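Local coordinates for peroxisomal membrane protein PEX15 (Saccharomyces cerevisiae, PDB 5VXV) that anchors the AAA-ATPase subunits PEX1 and PEX6 at the peroxisomal membrane as a docking factor, here as part of its probably cytosolic helical region, at residues 170-175 and 199-204; 121-126 and 155-160; 132-137 and 179-184. All coordinates share one frame; numbering follows the deposited sequence.

Overall arrangement
The chain is a run of helices, and all three contacts lie in its C-terminal half. Contact 2 opens first, on helix 112-136. Contact 3 opens near the end of the same helix. Helix 143-161 then turns back, and its 155-160 segment closes contact 2. Contact 1 opens next on helix 168-177. Segment 179-184 closes contact 3, and helix 196-217 closes contact 1. Contact 3 therefore crosses both of the others, while contacts 2 and 1 follow in series. Met170 packs on Val159 between contacts 1 and 2. Leu174 packs on Leu181 between contacts 1 and 3. Together the three contacts tie five C-terminal helices, 112-136 to 196-217, into one packed unit.

Contact 1 of 3, residues 170-175 and 199-204; sequences MYWALC and AILNSI
Tyr171 packs against Ile200, Leu201 and Ile204 on the facing helix. This is the tight, buried part. Ring atom CD1 of Tyr171 lies 3.8 Å from CG2 of Ile200. On the other ortho position, CD2 of Tyr171 meets CD2 of Leu201 at 3.9 Å. Nearer the backbone, CB of Tyr171 touches CD1 of Ile204 at 3.9 Å. The ring is carried toward the partner helix with CG anti to the backbone N (chi1 178°). It crosses the side chains of Ile200 and Leu201 at about a right angle. SG of Cys175 lies over one face of the ring, toward its rim.

The outer side is sparser and open to solvent. Only Trp172 and Leu201 meet there. The far end of the exposed indole reaches over, and CZ2 of Trp172 is 3.9 Å from CD1 of Leu201. CD1 of Leu201 meets the indole alone, while CD2 touches both aromatic side chains. CD2 of Tyr171 lies above one face of the Trp172 indole.

The two helices run roughly antiparallel, at 143°, with segment axes 11.4 Å apart. Leu185 of helix 181-187 packs on both Tyr171 and Ile200. The phenol OH of Tyr171 is hydrogen-bonded to Glu197, two residues before the 199-204 segment. The direct contact is apolar, so it rests on shape and burial, with the tyrosine's polar end satisfied beside it.

Contact 2 of 3, residues 121-126 and 155-160; sequences ELESIM and FQVKVK
The carboxylate of Glu123 has the ammonium of Lys158 over one face. NZ of Lys158 stands 63° out of the carboxylate plane and donates to OE2 of Glu123 at 2.8 Å. This hydrogen bond is part of a salt bridge. The second oxygen lies farther from the lysine, with OE1 of Glu123 and NZ of Lys158 3.7 Å apart. OE2 is also hydrogen-bonded to NE2 of His162, which lies just past the end of helix 143-161. Two partners thus grip one oxygen, and this probably favours the charged form of the glutamate. The lysine reaches this place by curling. Bends at chi2 and chi3 turn CD and CE back, and CD of Lys158 comes within 3.5 Å of OE2 of Glu123. Phe153 packs against the same lysine chain.

The two segments belong to consecutive helices, 112-136 and 143-161, which form an antiparallel helical hairpin. Their short axes cross at -143° and approach to 10.8 Å. The second helix has a wider pi-type turn here, with N of Lys160 bonded to O of Phe155 instead of the usual i-4 carbonyl.

Val157 is the apolar centre, and its two methyls do different work. CG1 of Val157 sits 3.6 Å from CG of Glu123, the methylene next to the carboxylate. CG2 of Val157 faces the interior, 3.9 Å from SE of selenomethionine Met126 and 4.0 Å from CD2 of Leu122. The Met126 and Val157 side chains pass alongside one another, pointing opposite ways. Leu122 and Met126 are buried, and helix 91-108 packs behind them through Ile102 and Phe98. The charged pair lies on the partly exposed flank.

Contact 3 of 3, residues 132-137 and 179-184; sequences VYITKM and PKLSPT
Ile134 makes the apolar part of this contact with Lys180, Leu181 and Thr184. Its tip does most of the touching. CD1 of Ile134 lies 3.8 Å from CB of Lys180 and 4.2 Å from CD1 of Leu181. The other branch, CG2 of Ile134, meets CG2 of Thr184 at 4.2 Å. CG1 of Ile134 sits between the backbone N and the carbonyl carbon (chi1 65°), a crowded position for a helical residue.

The polar part runs through one water. The water donates to O of Ile134 at 2.7 Å. A longer hydrogen bond of 3.2 Å joins the water to OG1 of Thr184. It thus links the last turn of helix 112-136 to the first turn of helix 181-187.

The third kind is loose contact at the surface. The extended chain of Lys180 crosses Thr135 at about a right angle, with its outer end nearest. In the conformer given for Thr135, one of two, NZ of Lys180 is 3.6 Å from OG1 of Thr135. That hydroxyl is hydrogen-bonded to the carbonyl of Phe131, one turn back, and Phe131 also packs on Lys180.

The contact joins the C-terminal end of helix 112-136, which stops before Met137, to helix 181-187 near its start. Leu181 also packs on Ile130 of the first helix, and on Leu174 and Cys175 of helix 168-177. The contact therefore sits where helices 112-136, 168-177 and 181-187 meet.

Contact 1 of 3, residues 170-175 and 199-204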
# COMPACT_ATOMS: atom_id res chain seq x y z
N MSE A 170 -8.88 -7.75 -15.41
CA MSE A 170 -7.85 -6.93 -14.79
C MSE A 170 -6.65 -7.78 -14.40
O MSE A 170 -5.50 -7.35 -14.53
CB MSE A 170 -8.40 -6.23 -13.55
CG MSE A 170 -9.50 -5.24 -13.86
SE MSE A 170 -10.32 -4.60 -12.24
CE MSE A 170 -11.12 -2.96 -12.94
N TYR A 171 -6.92 -9.00 -13.93
CA TYR A 171 -5.83 -9.91 -13.60
C TYR A 171 -5.11 -10.37 -14.86
O TYR A 171 -3.88 -10.32 -14.94
CB TYR A 171 -6.36 -11.12 -12.82
CG TYR A 171 -5.28 -12.12 -12.51
CD1 TYR A 171 -4.37 -11.90 -11.49
CD2 TYR A 171 -5.16 -13.29 -13.25
CE1 TYR A 171 -3.38 -12.81 -11.20
CE2 TYR A 171 -4.16 -14.21 -12.97
CZ TYR A 171 -3.28 -13.96 -11.94
OH TYR A 171 -2.29 -14.87 -11.66
N TRP A 172 -5.87 -10.81 -15.87
CA TRP A 172 -5.24 -11.27 -17.10
C TRP A 172 -4.49 -10.15 -17.80
O TRP A 172 -3.43 -10.39 -18.40
CB TRP A 172 -6.29 -11.89 -18.03
CG TRP A 172 -7.05 -13.02 -17.39
CD1 TRP A 172 -8.40 -13.12 -17.22
CD2 TRP A 172 -6.48 -14.21 -16.81
NE1 TRP A 172 -8.71 -14.30 -16.58
CE2 TRP A 172 -7.55 -14.98 -16.32
CE3 TRP A 172 -5.18 -14.69 -16.67
CZ2 TRP A 172 -7.36 -16.21 -15.70
CZ3 TRP A 172 -4.99 -15.92 -16.06
CH2 TRP A 172 -6.07 -16.66 -15.58
N ALA A 173 -5.00 -8.92 -17.72
CA ALA A 173 -4.29 -7.79 -18.33
C ALA A 173 -2.94 -7.57 -17.65
O ALA A 173 -1.93 -7.35 -18.32
CB ALA A 173 -5.14 -6.53 -18.25
N LEU A 174 -2.92 -7.60 -16.31
CA LEU A 174 -1.66 -7.46 -15.59
C LEU A 174 -0.68 -8.55 -16.00
O LEU A 174 0.51 -8.29 -16.19
CB LEU A 174 -1.91 -7.49 -14.09
CG LEU A 174 -0.68 -7.48 -13.18
CD1 LEU A 174 0.15 -6.22 -13.41
CD2 LEU A 174 -1.10 -7.59 -11.73
N CYS A 175 -1.17 -9.79 -16.13
CA CYS A 175 -0.31 -10.90 -16.51
C CYS A 175 0.25 -10.77 -17.92
O CYS A 175 1.30 -11.35 -18.22
CB CYS A 175 -1.07 -12.21 -16.37
SG CYS A 175 -1.38 -12.66 -14.65
N ALA A 199 -6.53 -18.07 -5.70
CA ALA A 199 -7.10 -17.24 -4.64
C ALA A 199 -7.48 -15.86 -5.17
O ALA A 199 -8.54 -15.33 -4.82
CB ALA A 199 -6.11 -17.12 -3.48
N ILE A 200 -6.62 -15.25 -5.99
CA ILE A 200 -6.92 -13.92 -6.52
C ILE A 200 -8.17 -13.96 -7.38
O ILE A 200 -9.05 -13.10 -7.27
CB ILE A 200 -5.71 -13.38 -7.31
CG1 ILE A 200 -4.54 -13.12 -6.35
CG2 ILE A 200 -6.07 -12.10 -8.06
CD1 ILE A 200 -3.23 -12.84 -7.04
N LEU A 201 -8.27 -14.96 -8.26
CA LEU A 201 -9.45 -15.05 -9.12
C LEU A 201 -10.71 -15.27 -8.29
O LEU A 201 -11.77 -14.71 -8.60
CB LEU A 201 -9.26 -16.17 -10.15
CG LEU A 201 -8.17 -15.90 -11.18
CD1 LEU A 201 -7.79 -17.17 -11.92
CD2 LEU A 201 -8.60 -14.82 -12.17
N ASN A 202 -10.62 -16.08 -7.23
CA ASN A 202 -11.76 -16.26 -6.34
C ASN A 202 -12.13 -14.95 -5.65
O ASN A 202 -13.31 -14.61 -5.52
CB ASN A 202 -11.46 -17.34 -5.31
CG ASN A 202 -12.63 -17.61 -4.39
OD1 ASN A 202 -13.64 -18.17 -4.81
ND2 ASN A 202 -12.50 -17.23 -3.12
N SER A 203 -11.12 -14.19 -5.20
CA SER A 203 -11.39 -12.90 -4.59
C SER A 203 -12.09 -11.96 -5.56
O SER A 203 -13.01 -11.22 -5.18
CB SER A 203 -10.09 -12.27 -4.08
OG SER A 203 -9.54 -13.02 -3.02
N ILE A 204 -11.67 -11.96 -6.83
CA ILE A 204 -12.32 -11.11 -7.83
C ILE A 204 -13.78 -11.51 -7.99
O ILE A 204 -14.67 -10.66 -8.05
CB ILE A 204 -11.56 -11.18 -9.17
CG1 ILE A 204 -10.20 -10.48 -9.03
CG2 ILE A 204 -12.37 -10.52 -10.29
CD1 ILE A 204 -9.30 -10.64 -10.24

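Contact 2 of 3, residues 121-126 and 155-160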
# COMPACT_ATOMS: atom_id res chain seq x y z
N GLU A 121 0.92 6.83 -12.44
CA GLU A 121 2.27 6.75 -11.89
C GLU A 121 2.39 5.61 -10.89
O GLU A 121 3.37 4.86 -10.89
CB GLU A 121 2.66 8.07 -11.22
CG GLU A 121 2.88 9.22 -12.18
CD GLU A 121 3.37 10.48 -11.48
OE1 GLU A 121 3.94 10.35 -10.37
OE2 GLU A 121 3.17 11.58 -12.02
N LEU A 122 1.39 5.46 -10.01
CA LEU A 122 1.42 4.39 -9.03
C LEU A 122 1.36 3.02 -9.70
O LEU A 122 2.03 2.08 -9.27
CB LEU A 122 0.26 4.55 -8.05
CG LEU A 122 0.14 3.47 -6.97
CD1 LEU A 122 1.37 3.46 -6.06
CD2 LEU A 122 -1.12 3.67 -6.16
N GLU A 123 0.54 2.89 -10.75
CA GLU A 123 0.46 1.63 -11.47
C GLU A 123 1.84 1.19 -11.95
O GLU A 123 2.23 0.03 -11.78
CB GLU A 123 -0.51 1.75 -12.64
CG GLU A 123 -1.97 1.81 -12.24
CD GLU A 123 -2.89 2.09 -13.41
OE1 GLU A 123 -2.39 2.48 -14.49
OE2 GLU A 123 -4.12 1.93 -13.26
N SER A 124 2.59 2.11 -12.55
CA SER A 124 3.92 1.78 -13.04
C SER A 124 4.85 1.42 -11.89
O SER A 124 5.60 0.43 -11.98
CB SER A 124 4.50 2.96 -13.83
OG SER A 124 3.74 3.19 -15.01
N ILE A 125 4.83 2.20 -10.81
CA ILE A 125 5.68 1.90 -9.66
C ILE A 125 5.39 0.51 -9.13
O ILE A 125 6.31 -0.28 -8.85
CB ILE A 125 5.48 2.98 -8.57
CG1 ILE A 125 6.15 4.29 -9.01
CG2 ILE A 125 6.05 2.51 -7.23
CD1 ILE A 125 5.77 5.49 -8.17
N MSE A 126 4.11 0.17 -8.98
CA MSE A 126 3.74 -1.10 -8.39
C MSE A 126 4.03 -2.28 -9.33
O MSE A 126 4.55 -3.31 -8.89
CB MSE A 126 2.26 -1.10 -8.01
CG MSE A 126 1.96 -0.19 -6.83
SE MSE A 126 0.14 -0.40 -6.16
CE MSE A 126 0.31 -2.15 -5.32
N PHE A 155 -7.74 -4.34 -6.59
CA PHE A 155 -8.95 -3.84 -5.95
C PHE A 155 -8.84 -2.38 -5.55
O PHE A 155 -9.82 -1.64 -5.60
CB PHE A 155 -9.29 -4.70 -4.72
CG PHE A 155 -9.64 -6.12 -5.06
CD1 PHE A 155 -10.59 -6.41 -6.02
CD2 PHE A 155 -9.00 -7.18 -4.42
CE1 PHE A 155 -10.91 -7.71 -6.34
CE2 PHE A 155 -9.32 -8.48 -4.74
CZ PHE A 155 -10.27 -8.75 -5.69
N GLN A 156 -7.65 -1.93 -5.12
CA GLN A 156 -7.52 -0.54 -4.69
C GLN A 156 -7.13 0.40 -5.83
O GLN A 156 -7.56 1.56 -5.83
CB GLN A 156 -6.49 -0.44 -3.56
CG GLN A 156 -6.87 -1.25 -2.33
CD GLN A 156 -6.33 -0.64 -1.04
OE1 GLN A 156 -6.11 0.56 -0.95
NE2 GLN A 156 -6.14 -1.49 -0.03
N VAL A 157 -6.34 -0.07 -6.80
CA VAL A 157 -5.87 0.81 -7.86
C VAL A 157 -6.76 0.68 -9.09
O VAL A 157 -7.39 1.65 -9.52
CB VAL A 157 -4.39 0.52 -8.20
CG1 VAL A 157 -3.88 1.50 -9.24
CG2 VAL A 157 -3.54 0.60 -6.94
N LYS A 158 -6.82 -0.52 -9.68
CA LYS A 158 -7.58 -0.67 -10.92
C LYS A 158 -9.07 -0.45 -10.70
O LYS A 158 -9.75 0.13 -11.55
CB LYS A 158 -7.33 -2.05 -11.55
CG LYS A 158 -5.87 -2.39 -11.84
CD LYS A 158 -5.13 -1.32 -12.63
CE LYS A 158 -5.75 -1.08 -14.00
NZ LYS A 158 -4.83 -0.29 -14.89
N VAL A 159 -9.60 -0.91 -9.57
CA VAL A 159 -11.02 -0.77 -9.27
C VAL A 159 -11.29 0.58 -8.62
O VAL A 159 -11.95 1.45 -9.22
CB VAL A 159 -11.52 -1.92 -8.37
CG1 VAL A 159 -12.92 -1.65 -7.82
CG2 VAL A 159 -11.50 -3.23 -9.14
N LYS A 160 -10.79 0.79 -7.41
CA LYS A 160 -11.24 1.93 -6.61
C LYS A 160 -10.75 3.26 -7.18
O LYS A 160 -11.55 4.17 -7.40
CB LYS A 160 -10.78 1.76 -5.16
CG LYS A 160 -11.27 2.87 -4.24

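Contact 3 of 3, residues 132-137 and 179-184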
# COMPACT_ATOMS: atom_id res chain seq x y z
N VAL A 132 10.30 -6.94 -9.90
CA VAL A 132 11.49 -7.05 -9.07
C VAL A 132 11.29 -8.12 -8.01
O VAL A 132 12.17 -8.96 -7.77
CB VAL A 132 11.82 -5.68 -8.43
CG1 VAL A 132 12.92 -5.83 -7.38
CG2 VAL A 132 12.25 -4.69 -9.50
N TYR A 133 10.13 -8.12 -7.35
CA TYR A 133 9.93 -9.02 -6.22
C TYR A 133 9.92 -10.48 -6.67
O TYR A 133 10.61 -11.32 -6.08
CB TYR A 133 8.63 -8.68 -5.48
CG TYR A 133 8.46 -9.55 -4.26
CD1 TYR A 133 9.10 -9.24 -3.07
CD2 TYR A 133 7.69 -10.70 -4.30
CE1 TYR A 133 8.97 -10.04 -1.95
CE2 TYR A 133 7.54 -11.50 -3.19
CZ TYR A 133 8.18 -11.17 -2.02
OH TYR A 133 8.04 -11.98 -0.91
N ILE A 134 9.14 -10.80 -7.71
CA ILE A 134 9.01 -12.20 -8.09
C ILE A 134 10.28 -12.73 -8.76
O ILE A 134 10.47 -13.94 -8.84
CB ILE A 134 7.79 -12.42 -9.01
CG1 ILE A 134 7.96 -11.70 -10.35
CG2 ILE A 134 6.51 -11.96 -8.30
CD1 ILE A 134 6.85 -12.00 -11.35
N THR A 135 11.14 -11.83 -9.25
CA THR A 135 12.42 -12.23 -9.80
C THR A 135 13.46 -12.40 -8.70
O THR A 135 14.06 -13.47 -8.54
CB THR A 135 12.90 -11.20 -10.83
OG1 THR A 135 11.93 -11.05 -11.87
CG2 THR A 135 14.24 -11.61 -11.44
N LYS A 136 13.68 -11.35 -7.91
CA LYS A 136 14.74 -11.35 -6.92
C LYS A 136 14.45 -12.30 -5.76
O LYS A 136 15.39 -12.79 -5.12
CB LYS A 136 14.97 -9.93 -6.40
CG LYS A 136 15.59 -8.99 -7.42
N MSE A 137 13.19 -12.56 -5.46
CA MSE A 137 12.83 -13.39 -4.31
C MSE A 137 12.27 -14.75 -4.71
O MSE A 137 11.69 -15.46 -3.88
CB MSE A 137 11.83 -12.65 -3.43
CG MSE A 137 12.42 -11.41 -2.77
SE MSE A 137 13.83 -11.81 -1.48
CE MSE A 137 12.71 -12.18 0.06
N PRO A 179 4.72 -10.96 -18.05
CA PRO A 179 4.57 -12.38 -18.43
C PRO A 179 5.07 -13.37 -17.39
O PRO A 179 4.62 -14.52 -17.40
CB PRO A 179 5.38 -12.48 -19.73
CG PRO A 179 5.39 -11.09 -20.27
CD PRO A 179 5.46 -10.20 -19.07
N LYS A 180 5.99 -12.98 -16.50
CA LYS A 180 6.45 -13.89 -15.46
C LYS A 180 5.41 -14.11 -14.37
O LYS A 180 5.60 -15.02 -13.54
CB LYS A 180 7.73 -13.36 -14.81
CG LYS A 180 9.00 -13.58 -15.60
CD LYS A 180 10.22 -13.19 -14.76
CE LYS A 180 11.51 -13.27 -15.57
NZ LYS A 180 12.71 -13.07 -14.72
N LEU A 181 4.33 -13.34 -14.34
CA LEU A 181 3.49 -13.29 -13.15
C LEU A 181 2.62 -14.53 -13.00
O LEU A 181 2.64 -15.19 -11.96
CB LEU A 181 2.61 -12.03 -13.17
CG LEU A 181 1.81 -11.80 -11.88
CD1 LEU A 181 2.72 -11.70 -10.66
CD2 LEU A 181 0.97 -10.54 -12.01
N SER A 182 1.82 -14.86 -14.02
CA SER A 182 0.94 -16.02 -13.90
C SER A 182 1.72 -17.29 -13.60
O SER A 182 1.31 -18.04 -12.70
CB SER A 182 0.10 -16.17 -15.17
OG SER A 182 -0.71 -17.33 -15.11
N PRO A 183 2.83 -17.60 -14.29
CA PRO A 183 3.62 -18.78 -13.90
C PRO A 183 4.01 -18.79 -12.43
O PRO A 183 3.89 -19.83 -11.76
CB PRO A 183 4.84 -18.70 -14.82
CG PRO A 183 4.39 -17.93 -15.99
CD PRO A 183 3.37 -16.95 -15.50
N THR A 184 4.49 -17.66 -11.90
CA THR A 184 4.83 -17.58 -10.48
C THR A 184 3.61 -17.84 -9.61
O THR A 184 3.64 -18.68 -8.71
CB THR A 184 5.44 -16.21 -10.16
OG1 THR A 184 6.74 -16.11 -10.75
CG2 THR A 184 5.56 -15.99 -8.65
O HOH W 1 9.15 -16.27 -8.64